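Local coordinates for protein cellobiose dehydrogenase (Myriococcum thermophilum, PDB 4QI3) that probably passes electrons, through the haem of its cytochrome domain, from the flavin-bearing dehydrogenase domain to lytic polysaccharide monooxygenases during oxidative cellulose breakdown, at residues F17-G21 / W183-N188; P27-G31 / D177-G181; D103-G107 / Q134-G138. All blocks are in the same frame, centred on the assembly; numbering follows the deposited sequence.

Contact 1: residues F17-G21 / W183-N188; sequences FNTWG and WGAQLN. With MG (magnesium ion), chain I.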
ATOM      1  N   PHE A  17      12.955  -4.672   0.290  1.00 17.95           N
ATOM      2  CA  PHE A  17      12.181  -3.462   0.032  1.00 17.55           C
ATOM      3  C   PHE A  17      12.961  -2.198   0.382  1.00 18.10           C
ATOM      4  O   PHE A  17      13.753  -2.205   1.330  1.00 19.98           O
ATOM      5  CB  PHE A  17      10.932  -3.449   0.936  1.00 16.73           C
ATOM      6  CG  PHE A  17      10.018  -4.639   0.761  1.00 18.00           C
ATOM      7  CD1 PHE A  17      10.236  -5.810   1.473  1.00 17.70           C
ATOM      8  CD2 PHE A  17       8.924  -4.571  -0.087  1.00 17.25           C
ATOM      9  CE1 PHE A  17       9.400  -6.893   1.316  1.00 19.00           C
ATOM     10  CE2 PHE A  17       8.070  -5.648  -0.244  1.00 16.71           C
ATOM     11  CZ  PHE A  17       8.313  -6.821   0.458  1.00 18.30           C
ATOM     12  N   ASN A  18      12.681  -1.096  -0.317  1.00 17.56           N
ATOM     13  CA  ASN A  18      12.920   0.240   0.244  1.00 17.16           C
ATOM     14  C   ASN A  18      11.693   0.542   1.093  1.00 17.36           C
ATOM     15  O   ASN A  18      10.577   0.266   0.655  1.00 17.90           O
ATOM     16  CB  ASN A  18      12.968   1.313  -0.843  1.00 17.42           C
ATOM     17  CG  ASN A  18      14.374   1.610  -1.352  1.00 18.75           C
ATOM     18  OD1 ASN A  18      14.518   2.416  -2.259  1.00 19.29           O
ATOM     19  ND2 ASN A  18      15.399   0.955  -0.797  1.00 22.04           N
ATOM     20  N   THR A  19      11.872   1.105   2.290  1.00 16.81           N
ATOM     21  CA  THR A  19      10.731   1.410   3.157  1.00 16.07           C
ATOM     22  C   THR A  19      10.763   2.839   3.708  1.00 16.98           C
ATOM     23  O   THR A  19      11.827   3.466   3.818  1.00 17.30           O
ATOM     24  CB  THR A  19      10.643   0.457   4.378  1.00 16.60           C
ATOM     25  OG1 THR A  19      11.748   0.708   5.266  1.00 20.38           O
ATOM     26  CG2 THR A  19      10.615  -1.034   3.952  1.00 16.85           C
ATOM     27  N   TRP A  20       9.582   3.343   4.047  1.00 15.84           N
ATOM     28  CA  TRP A  20       9.434   4.636   4.701  1.00 15.27           C
ATOM     29  C   TRP A  20       8.314   4.473   5.697  1.00 17.03           C
ATOM     30  O   TRP A  20       7.424   3.636   5.528  1.00 16.65           O
ATOM     31  CB  TRP A  20       9.039   5.748   3.699  1.00 15.87           C
ATOM     32  CG  TRP A  20       9.828   5.688   2.396  1.00 16.16           C
ATOM     33  CD1 TRP A  20      10.946   6.410   2.074  1.00 17.09           C
ATOM     34  CD2 TRP A  20       9.571   4.824   1.282  1.00 15.84           C
ATOM     35  NE1 TRP A  20      11.396   6.042   0.825  1.00 17.58           N
ATOM     36  CE2 TRP A  20      10.563   5.082   0.316  1.00 16.23           C
ATOM     37  CE3 TRP A  20       8.577   3.882   0.999  1.00 15.90           C
ATOM     38  CZ2 TRP A  20      10.607   4.413  -0.910  1.00 16.07           C
ATOM     39  CZ3 TRP A  20       8.623   3.213  -0.200  1.00 16.94           C
ATOM     40  CH2 TRP A  20       9.626   3.491  -1.155  1.00 18.19           C
ATOM     41  N   GLY A  21       8.352   5.266   6.750  1.00 18.27           N
ATOM     42  CA  GLY A  21       7.331   5.138   7.758  1.00 18.21           C
ATOM     43  C   GLY A  21       7.495   6.092   8.907  1.00 18.14           C
ATOM     44  O   GLY A  21       8.274   7.044   8.846  1.00 18.84           O
ATOM     45  N   TRP A 183       4.278  12.384   1.225  1.00 14.61           N
ATOM     46  CA  TRP A 183       5.714  12.529   1.311  1.00 15.28           C
ATOM     47  C   TRP A 183       6.389  12.050   0.021  1.00 16.26           C
ATOM     48  O   TRP A 183       5.786  11.353  -0.782  1.00 17.09           O
ATOM     49  CB  TRP A 183       6.269  11.796   2.541  1.00 17.15           C
ATOM     50  CG  TRP A 183       6.595  10.311   2.361  1.00 17.00           C
ATOM     51  CD1 TRP A 183       7.840   9.763   2.248  1.00 17.64           C
ATOM     52  CD2 TRP A 183       5.662   9.216   2.275  1.00 17.94           C
ATOM     53  NE1 TRP A 183       7.743   8.396   2.094  1.00 18.47           N
ATOM     54  CE2 TRP A 183       6.420   8.032   2.109  1.00 17.80           C
ATOM     55  CE3 TRP A 183       4.261   9.121   2.321  1.00 17.37           C
ATOM     56  CZ2 TRP A 183       5.831   6.767   2.005  1.00 17.51           C
ATOM     57  CZ3 TRP A 183       3.671   7.867   2.207  1.00 17.90           C
ATOM     58  CH2 TRP A 183       4.457   6.703   2.056  1.00 16.49           C
ATOM     59  N   GLY A 184       7.633  12.469  -0.166  1.00 15.82           N
ATOM     60  CA  GLY A 184       8.462  11.983  -1.247  1.00 16.22           C
ATOM     61  C   GLY A 184       9.191  10.723  -0.837  1.00 15.82           C
ATOM     62  O   GLY A 184      10.130  10.761  -0.039  1.00 19.59           O
ATOM     63  N   ALA A 185       8.746   9.596  -1.388  1.00 16.35           N
ATOM     64  CA  ALA A 185       9.346   8.305  -1.085  1.00 17.80           C
ATOM     65  C   ALA A 185      10.497   8.082  -2.063  1.00 18.60           C
ATOM     66  O   ALA A 185      10.313   7.558  -3.163  1.00 18.84           O
ATOM     67  CB  ALA A 185       8.292   7.196  -1.170  1.00 18.36           C
ATOM     68  N   GLN A 186      11.691   8.526  -1.668  1.00 18.63           N
ATOM     69  CA  GLN A 186      12.870   8.375  -2.519  1.00 18.62           C
ATOM     70  C   GLN A 186      13.274   6.916  -2.662  1.00 19.04           C
ATOM     71  O   GLN A 186      13.183   6.138  -1.719  1.00 20.02           O
ATOM     72  CB  GLN A 186      14.045   9.188  -1.972  1.00 19.91           C
ATOM     73  CG  GLN A 186      13.785  10.681  -1.897  1.00 22.23           C
ATOM     74  CD  GLN A 186      13.850  11.317  -3.261  1.00 23.32           C
ATOM     75  OE1 GLN A 186      14.190  10.651  -4.244  1.00 25.59           O
ATOM     76  NE2 GLN A 186      13.527  12.605  -3.345  1.00 24.39           N
ATOM     77  N   LEU A 187      13.712   6.559  -3.860  1.00 19.97           N
ATOM     78  CA  LEU A 187      14.116   5.192  -4.191  1.00 19.85           C
ATOM     79  C   LEU A 187      15.617   5.098  -4.403  1.00 22.31           C
ATOM     80  O   LEU A 187      16.212   5.985  -5.005  1.00 24.70           O
ATOM     81  CB  LEU A 187      13.436   4.753  -5.493  1.00 19.26           C
ATOM     82  CG  LEU A 187      11.904   4.753  -5.509  1.00 18.24           C
ATOM     83  CD1 LEU A 187      11.354   4.606  -6.929  1.00 18.99           C
ATOM     84  CD2 LEU A 187      11.373   3.641  -4.619  1.00 18.57           C
ATOM     85  N   ASN A 188      16.222   4.006  -3.940  1.00 20.97           N
ATOM     86  CA  ASN A 188      17.613   3.737  -4.275  1.00 23.78           C
ATOM     87  C   ASN A 188      17.697   2.366  -4.929  1.00 24.76           C
ATOM     88  O   ASN A 188      16.668   1.720  -5.151  1.00 26.00           O
ATOM     89  CB  ASN A 188      18.551   3.910  -3.070  1.00 24.93           C
ATOM     90  CG  ASN A 188      18.314   2.887  -1.971  1.00 24.49           C
ATOM     91  OD1 ASN A 188      17.884   1.765  -2.223  1.00 24.92           O
ATOM     92  ND2 ASN A 188      18.594   3.284  -0.727  1.00 25.96           N
TER
HETATM   93 MG    MG I 407      15.331  10.041  -5.756  0.66 16.89          MG
HETATM   94  O   HOH W   1      16.262   8.480  -4.684  1.00 24.96           O
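The segments 17-21 and 183-188 belong to different sheets of the immunoglobulin-like sandwich. Their strand-segment axes come no closer than 7.8 Å and cross at 157°, too far for backbone pairing, so side chains carry every direct hydrogen bond between them. The Asn18 carboxamide is satisfied at both ends by one residue: Asn188 N donates to Asn18 OD1 (2.9 Å, 169°) and Asn18 ND2 donates to Asn188 OD1 (3.0 Å, 162°), while Asn188 OD1 also accepts from the backbone N of Asp190. Trp20 NE1 reaches Gln186 O at 3.1 Å, with a bent N-H...O angle of 135°. Its ring packs on Ala185, whose CB lies 3.5 Å from the six-membered ring centroid, 15° off the normal, a CH-pi contact; Leu187 CD2 sits at the ring edge, 3.9 Å from Trp20 CZ2. Trp183 CZ2 adds apolar contact with Trp20 CB at 3.8 Å. Gln186 OE1 binds magnesium at 2.0 Å, alongside Gly149 O and a water (2.1 Å from the ion) that donates to Leu187 O at 2.5 Å. The polar groups of buried Asn18 and Trp20 are thus met by the end of strand 180-186 and the residues just after it, a specific polar match.

Contact 2: residues P27-G31 / D177-G181; sequences PQTQG and DNGMG
Asn178, Thr29 and Gln30 bury the most surface here, and the 188 Å² contact is built round them. Neither segment is regular apart from the start of strand 180-186 at Met180; the closest CA pair is Thr29 with Gly179, 4.8 Å apart. Asn178 (phi/psi -123/51, chi1 t, chi2 27°) reaches across with its carboxamide and meets the backbone of Gln30 twice: Gln30 N donates to Asn178 OD1 at 2.8 Å and 163°, and Asn178 ND2 donates to Gln30 O at 3.1 Å and 173°. The amide thus mimics the edge of a neighbouring strand against an extended residue (Gln30 -96/124). Thr29 is also extended (-156/157), with chi1 t; its OG1 donates to Asn178 O at 2.7 Å and is a partner of Gln157 NE2 as well. This places the loop between strands 16-22 and 33-38, which are members of one sheet of the beta-sandwich, against the entry to strand 180-186, an outermost strand of the other; backbone bonds from Asn178 and Gly179 to Gln157 continue into strand 150-158. Gly179 adopts 93/157, and a CB there would lie 2.3 Å from Gln28 O. Without one, its CA comes to 3.4 Å from Gln28 O, a CA-H...O contact with 132° at the hydrogen. Gln28 (-79/-22) turns the chain before Thr29, and a water donates to Gln28 O at 2.7 Å while accepting from Met180 N at 3.2 Å. Met180 directs its CB away from the loop, with chi1 p, and touches the haem.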
ATOM      1  N   PRO A  27       4.522  11.438  16.723  1.00 30.19           N
ATOM      2  CA  PRO A  27       3.256  12.091  17.074  1.00 29.33           C
ATOM      3  C   PRO A  27       2.268  12.134  15.908  1.00 27.93           C
ATOM      4  O   PRO A  27       1.104  12.508  16.097  1.00 28.71           O
ATOM      5  CB  PRO A  27       3.690  13.509  17.450  1.00 30.87           C
ATOM      6  CG  PRO A  27       4.962  13.727  16.695  1.00 31.55           C
ATOM      7  CD  PRO A  27       5.645  12.389  16.660  1.00 30.67           C
ATOM      8  N   GLN A  28       2.717  11.733  14.721  1.00 24.59           N
ATOM      9  CA  GLN A  28       1.892  11.826  13.519  1.00 24.17           C
ATOM     10  C   GLN A  28       0.849  10.717  13.388  1.00 20.81           C
ATOM     11  O   GLN A  28      -0.141  10.873  12.681  1.00 21.16           O
ATOM     12  CB  GLN A  28       2.769  11.873  12.269  1.00 26.99           C
ATOM     13  CG  GLN A  28       3.873  12.900  12.370  1.00 32.23           C
ATOM     14  CD  GLN A  28       4.079  13.658  11.081  1.00 37.74           C
ATOM     15  OE1 GLN A  28       4.052  14.892  11.063  1.00 41.01           O
ATOM     16  NE2 GLN A  28       4.276  12.928   9.991  1.00 37.58           N
ATOM     17  N   THR A  29       1.072   9.592  14.055  1.00 19.02           N
ATOM     18  CA  THR A  29       0.108   8.501  14.017  1.00 16.59           C
ATOM     19  C   THR A  29       0.316   7.650  15.276  1.00 17.88           C
ATOM     20  O   THR A  29       1.383   7.697  15.889  1.00 23.61           O
ATOM     21  CB  THR A  29       0.258   7.668  12.696  1.00 15.50           C
ATOM     22  OG1 THR A  29      -0.854   6.792  12.543  1.00 16.15           O
ATOM     23  CG2 THR A  29       1.543   6.882  12.669  1.00 16.97           C
ATOM     24  N   GLN A  30      -0.722   6.918  15.675  1.00 15.09           N
ATOM     25  CA  GLN A  30      -0.638   6.035  16.828  1.00 17.39           C
ATOM     26  C   GLN A  30      -0.328   4.610  16.361  1.00 19.04           C
ATOM     27  O   GLN A  30      -1.050   4.055  15.525  1.00 19.32           O
ATOM     28  CB  GLN A  30      -1.958   6.046  17.572  1.00 17.60           C
ATOM     29  CG  GLN A  30      -1.930   5.172  18.815  1.00 18.99           C
ATOM     30  CD  GLN A  30      -3.278   5.058  19.461  1.00 20.44           C
ATOM     31  OE1 GLN A  30      -3.753   6.002  20.107  1.00 22.56           O
ATOM     32  NE2 GLN A  30      -3.916   3.913  19.292  1.00 22.60           N
ATOM     33  N   GLY A  31       0.755   4.040  16.895  1.00 19.06           N
ATOM     34  CA  GLY A  31       1.136   2.655  16.651  1.00 19.56           C
ATOM     35  C   GLY A  31       2.129   2.446  15.511  1.00 20.49           C
ATOM     36  O   GLY A  31       2.461   1.308  15.171  1.00 22.31           O
ATOM     37  N   ASP A 177      -8.941   8.879  10.943  1.00 18.59           N
ATOM     38  CA  ASP A 177      -8.753   9.681  12.138  1.00 19.39           C
ATOM     39  C   ASP A 177      -7.467   9.353  12.894  1.00 19.40           C
ATOM     40  O   ASP A 177      -7.277   9.834  14.017  1.00 19.81           O
ATOM     41  CB  ASP A 177      -9.980   9.572  13.063  1.00 19.91           C
ATOM     42  CG  ASP A 177     -10.286   8.141  13.481  1.00 20.86           C
ATOM     43  OD1 ASP A 177      -9.717   7.215  12.870  1.00 20.22           O
ATOM     44  OD2 ASP A 177     -11.112   7.954  14.422  1.00 23.30           O
ATOM     45  N   ASN A 178      -6.570   8.569  12.285  1.00 17.05           N
ATOM     46  CA  ASN A 178      -5.303   8.232  12.938  1.00 17.47           C
ATOM     47  C   ASN A 178      -4.098   8.648  12.081  1.00 17.09           C
ATOM     48  O   ASN A 178      -3.194   7.867  11.799  1.00 16.19           O
ATOM     49  CB  ASN A 178      -5.248   6.743  13.310  1.00 17.44           C
ATOM     50  CG  ASN A 178      -3.978   6.379  14.061  1.00 16.62           C
ATOM     51  OD1 ASN A 178      -3.383   7.220  14.736  1.00 18.15           O
ATOM     52  ND2 ASN A 178      -3.541   5.127  13.928  1.00 17.20           N
ATOM     53  N   GLY A 179      -4.121   9.899  11.657  1.00 15.95           N
ATOM     54  CA  GLY A 179      -3.006  10.496  10.952  1.00 16.32           C
ATOM     55  C   GLY A 179      -3.099  10.401   9.434  1.00 16.03           C
ATOM     56  O   GLY A 179      -3.813   9.559   8.878  1.00 17.33           O
ATOM     57  N   MET A 180      -2.404  11.307   8.769  1.00 16.89           N
ATOM     58  CA  MET A 180      -2.332  11.316   7.312  1.00 16.32           C
ATOM     59  C   MET A 180      -1.124  12.122   6.900  1.00 15.62           C
ATOM     60  O   MET A 180      -0.645  12.980   7.628  1.00 18.01           O
ATOM     61  CB  MET A 180      -3.584  11.945   6.712  1.00 19.43           C
ATOM     62  CG  MET A 180      -3.694  13.437   7.042  1.00 24.09           C
ATOM     63  SD  MET A 180      -5.239  14.146   6.525  1.00 27.98           S
ATOM     64  CE  MET A 180      -6.291  13.175   7.475  1.00 22.59           C
ATOM     65  N   GLY A 181      -0.638  11.865   5.690  1.00 15.29           N
ATOM     66  CA  GLY A 181       0.460  12.655   5.171  1.00 14.58           C
ATOM     67  C   GLY A 181       0.714  12.371   3.714  1.00 15.88           C
ATOM     68  O   GLY A 181       0.309  11.328   3.195  1.00 16.53           O
TER
HETATM   69  O   HOH W   2      -0.684  12.845  10.931  1.00 24.83           O

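Contact 3: residues D103-G107 / Q134-G138; sequences DVYEG and QWSHG
Segment 103-107 leaves a short edge strand (103-104), turns, and passes segment 134-138 with end-to-end directions 125° apart; Glu106 lies nearest His137 (CA to CA 5.6 Å) and Gly107 nearest Ser136 (5.9 Å). Asp103 (-86/159) points its CB toward the partner, its CB only grazing His137 NE2 at 4.5 Å. Val104 (-57/133) points its CB away, while its carbonyl O lies at the edge of the imidazole, 3.1 Å from His137 CE1. Tyr105 (-66/130, chi1 t, chi2 56°) reaches obliquely across to the second segment until its hydroxyl OH accepts from Ser136 N at 3.1 Å and 160°. Its CZ touches Trp135 CB at 3.9 Å. The Tyr105 and His137 rings meet rim to rim, centroids 6.0 Å apart, planes at 20°, with neither over the face of the other. At Glu106 (-86/-9, chi1 m, chi2 t) the chain bends, and its N donates to His137 ND1 at 2.9 Å and 159°, which requires ND1 to be the unprotonated nitrogen. The Glu106 carboxylate carbon CD lies over one imidazole face, 3.5 Å from His137 CE1. Gly107 (-82/-173) brings its N to 3.9 Å from Ser136 O; a CB here would clash with Tyr105 OH. His137, chi1 t and chi2 106° on an extended backbone (-152/125), buries the most surface of the contact. Its ring also stacks on Phe95 of strand 88-95; Trp135 pairs with Gly142 within hairpin 134-137/140-143, which through His137 and Tyr105 packs beside edge strand 103-104 and its neighbour 88-95, in the sheet that includes strand 180-186.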
ATOM      1  N   ASP A 103     -14.712   5.283  -4.385  1.00 26.49           N
ATOM      2  CA  ASP A 103     -15.358   4.198  -5.112  1.00 29.61           C
ATOM      3  C   ASP A 103     -14.380   3.098  -5.495  1.00 28.34           C
ATOM      4  O   ASP A 103     -13.169   3.317  -5.559  1.00 27.62           O
ATOM      5  CB  ASP A 103     -15.995   4.737  -6.394  1.00 33.12           C
ATOM      6  CG  ASP A 103     -17.115   5.711  -6.115  1.00 36.92           C
ATOM      7  OD1 ASP A 103     -17.920   5.424  -5.205  1.00 39.01           O
ATOM      8  OD2 ASP A 103     -17.178   6.762  -6.788  1.00 37.91           O
ATOM      9  N   VAL A 104     -14.921   1.912  -5.749  1.00 28.14           N
ATOM     10  CA  VAL A 104     -14.125   0.806  -6.253  1.00 27.55           C
ATOM     11  C   VAL A 104     -13.468   1.256  -7.542  1.00 27.42           C
ATOM     12  O   VAL A 104     -14.116   1.860  -8.402  1.00 28.54           O
ATOM     13  CB  VAL A 104     -14.999  -0.436  -6.507  1.00 27.73           C
ATOM     14  CG1 VAL A 104     -14.258  -1.449  -7.344  1.00 29.10           C
ATOM     15  CG2 VAL A 104     -15.436  -1.045  -5.187  1.00 27.53           C
ATOM     16  N   TYR A 105     -12.171   0.998  -7.653  1.00 27.01           N
ATOM     17  CA  TYR A 105     -11.412   1.396  -8.819  1.00 26.66           C
ATOM     18  C   TYR A 105     -11.899   0.620 -10.040  1.00 28.86           C
ATOM     19  O   TYR A 105     -11.997  -0.606  -9.989  1.00 29.26           O
ATOM     20  CB  TYR A 105      -9.936   1.094  -8.574  1.00 25.60           C
ATOM     21  CG  TYR A 105      -9.064   1.336  -9.768  1.00 25.33           C
ATOM     22  CD1 TYR A 105      -9.038   2.571 -10.400  1.00 26.24           C
ATOM     23  CD2 TYR A 105      -8.247   0.324 -10.252  1.00 24.98           C
ATOM     24  CE1 TYR A 105      -8.219   2.787 -11.503  1.00 26.81           C
ATOM     25  CE2 TYR A 105      -7.429   0.522 -11.338  1.00 26.25           C
ATOM     26  CZ  TYR A 105      -7.418   1.753 -11.964  1.00 26.58           C
ATOM     27  OH  TYR A 105      -6.592   1.930 -13.042  1.00 28.00           O
ATOM     28  N   GLU A 106     -12.195   1.327 -11.130  1.00 30.12           N
ATOM     29  CA  GLU A 106     -12.741   0.700 -12.338  1.00 33.06           C
ATOM     30  C   GLU A 106     -11.700   0.132 -13.306  1.00 32.53           C
ATOM     31  O   GLU A 106     -12.059  -0.553 -14.263  1.00 34.09           O
ATOM     32  CB  GLU A 106     -13.673   1.677 -13.074  1.00 37.31           C
ATOM     33  CG  GLU A 106     -14.938   1.981 -12.286  1.00 41.03           C
ATOM     34  CD  GLU A 106     -15.623   3.271 -12.702  1.00 45.11           C
ATOM     35  OE1 GLU A 106     -15.266   3.845 -13.758  1.00 46.67           O
ATOM     36  OE2 GLU A 106     -16.529   3.713 -11.959  1.00 46.62           O
ATOM     37  N   GLY A 107     -10.423   0.409 -13.072  1.00 31.84           N
ATOM     38  CA  GLY A 107      -9.371  -0.058 -13.975  1.00 31.86           C
ATOM     39  C   GLY A 107      -8.966  -1.495 -13.704  1.00 32.16           C
ATOM     40  O   GLY A 107      -9.584  -2.165 -12.874  1.00 33.29           O
ATOM     41  N   GLN A 134       0.093   2.926 -13.216  1.00 23.55           N
ATOM     42  CA  GLN A 134      -0.639   3.796 -14.152  1.00 24.13           C
ATOM     43  C   GLN A 134      -2.108   3.456 -14.005  1.00 25.02           C
ATOM     44  O   GLN A 134      -2.476   2.282 -14.016  1.00 28.37           O
ATOM     45  CB  GLN A 134      -0.218   3.583 -15.615  1.00 24.05           C
ATOM     46  CG  GLN A 134       1.214   3.933 -15.899  1.00 24.10           C
ATOM     47  CD  GLN A 134       2.158   2.852 -15.448  1.00 24.22           C
ATOM     48  OE1 GLN A 134       1.860   1.658 -15.562  1.00 27.51           O
ATOM     49  NE2 GLN A 134       3.308   3.259 -14.924  1.00 24.94           N
ATOM     50  N   TRP A 135      -2.951   4.469 -13.854  1.00 24.13           N
ATOM     51  CA  TRP A 135      -4.345   4.218 -13.555  1.00 24.55           C
ATOM     52  C   TRP A 135      -5.265   5.077 -14.401  1.00 26.25           C
ATOM     53  O   TRP A 135      -4.868   6.126 -14.915  1.00 26.82           O
ATOM     54  CB  TRP A 135      -4.621   4.489 -12.075  1.00 23.80           C
ATOM     55  CG  TRP A 135      -4.147   5.829 -11.602  1.00 23.18           C
ATOM     56  CD1 TRP A 135      -4.751   7.049 -11.808  1.00 24.01           C
ATOM     57  CD2 TRP A 135      -2.970   6.087 -10.833  1.00 22.82           C
ATOM     58  NE1 TRP A 135      -4.015   8.043 -11.197  1.00 25.02           N
ATOM     59  CE2 TRP A 135      -2.925   7.476 -10.584  1.00 24.66           C
ATOM     60  CE3 TRP A 135      -1.953   5.271 -10.308  1.00 22.65           C
ATOM     61  CZ2 TRP A 135      -1.886   8.068  -9.863  1.00 25.57           C
ATOM     62  CZ3 TRP A 135      -0.933   5.863  -9.591  1.00 23.51           C
ATOM     63  CH2 TRP A 135      -0.913   7.247  -9.365  1.00 24.33           C
ATOM     64  N   SER A 136      -6.500   4.615 -14.541  1.00 28.41           N
ATOM     65  CA  SER A 136      -7.527   5.384 -15.217  1.00 30.82           C
ATOM     66  C   SER A 136      -8.872   5.008 -14.625  1.00 31.45           C
ATOM     67  O   SER A 136      -9.215   3.825 -14.543  1.00 30.89           O
ATOM     68  CB  SER A 136      -7.512   5.115 -16.724  1.00 34.03           C
ATOM     69  OG  SER A 136      -8.369   6.014 -17.400  1.00 36.24           O
ATOM     70  N   HIS A 137      -9.616   6.029 -14.205  1.00 31.26           N
ATOM     71  CA  HIS A 137     -10.918   5.856 -13.591  1.00 32.53           C
ATOM     72  C   HIS A 137     -11.724   7.116 -13.897  1.00 35.45           C
ATOM     73  O   HIS A 137     -11.268   8.229 -13.625  1.00 36.59           O
ATOM     74  CB  HIS A 137     -10.741   5.672 -12.081  1.00 31.73           C
ATOM     75  CG  HIS A 137     -12.018   5.460 -11.326  1.00 31.36           C
ATOM     76  ND1 HIS A 137     -12.386   4.232 -10.815  1.00 30.85           N
ATOM     77  CD2 HIS A 137     -12.992   6.326 -10.958  1.00 32.26           C
ATOM     78  CE1 HIS A 137     -13.536   4.349 -10.175  1.00 30.96           C
ATOM     79  NE2 HIS A 137     -13.927   5.609 -10.249  1.00 32.37           N
ATOM     80  N   GLY A 138     -12.899   6.934 -14.490  1.00 36.93           N
ATOM     81  CA  GLY A 138     -13.816   8.035 -14.762  1.00 40.47           C
ATOM     82  C   GLY A 138     -13.231   9.197 -15.553  1.00 44.10           C
ATOM     83  O   GLY A 138     -13.560  10.363 -15.307  1.00 45.89           O
TER

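Overall arrangement
Contact 1 is buried; contacts 2 and 3 are partly buried, about 16 Å from the chain centre against 12 Å for contact 1. Contacts 1 and 2 share strand 180-186, one at each end of it, and both bring it against the 16-22/33-38 side of the sandwich, first through a strand, then through a loop. Contact 3, with nearest atoms about 11 and 13 Å from the others, concerns the opposite outermost strand of the same sheet, 103-104. Chemistry follows place: indole packing and an asparagine carboxamide bonded to both main chain and side chain of Asn188 in contact 1, mainly main-chain recognition by asparagine and threonine in contact 2, and tyrosine and histidine accepting backbone NH groups in contact 3.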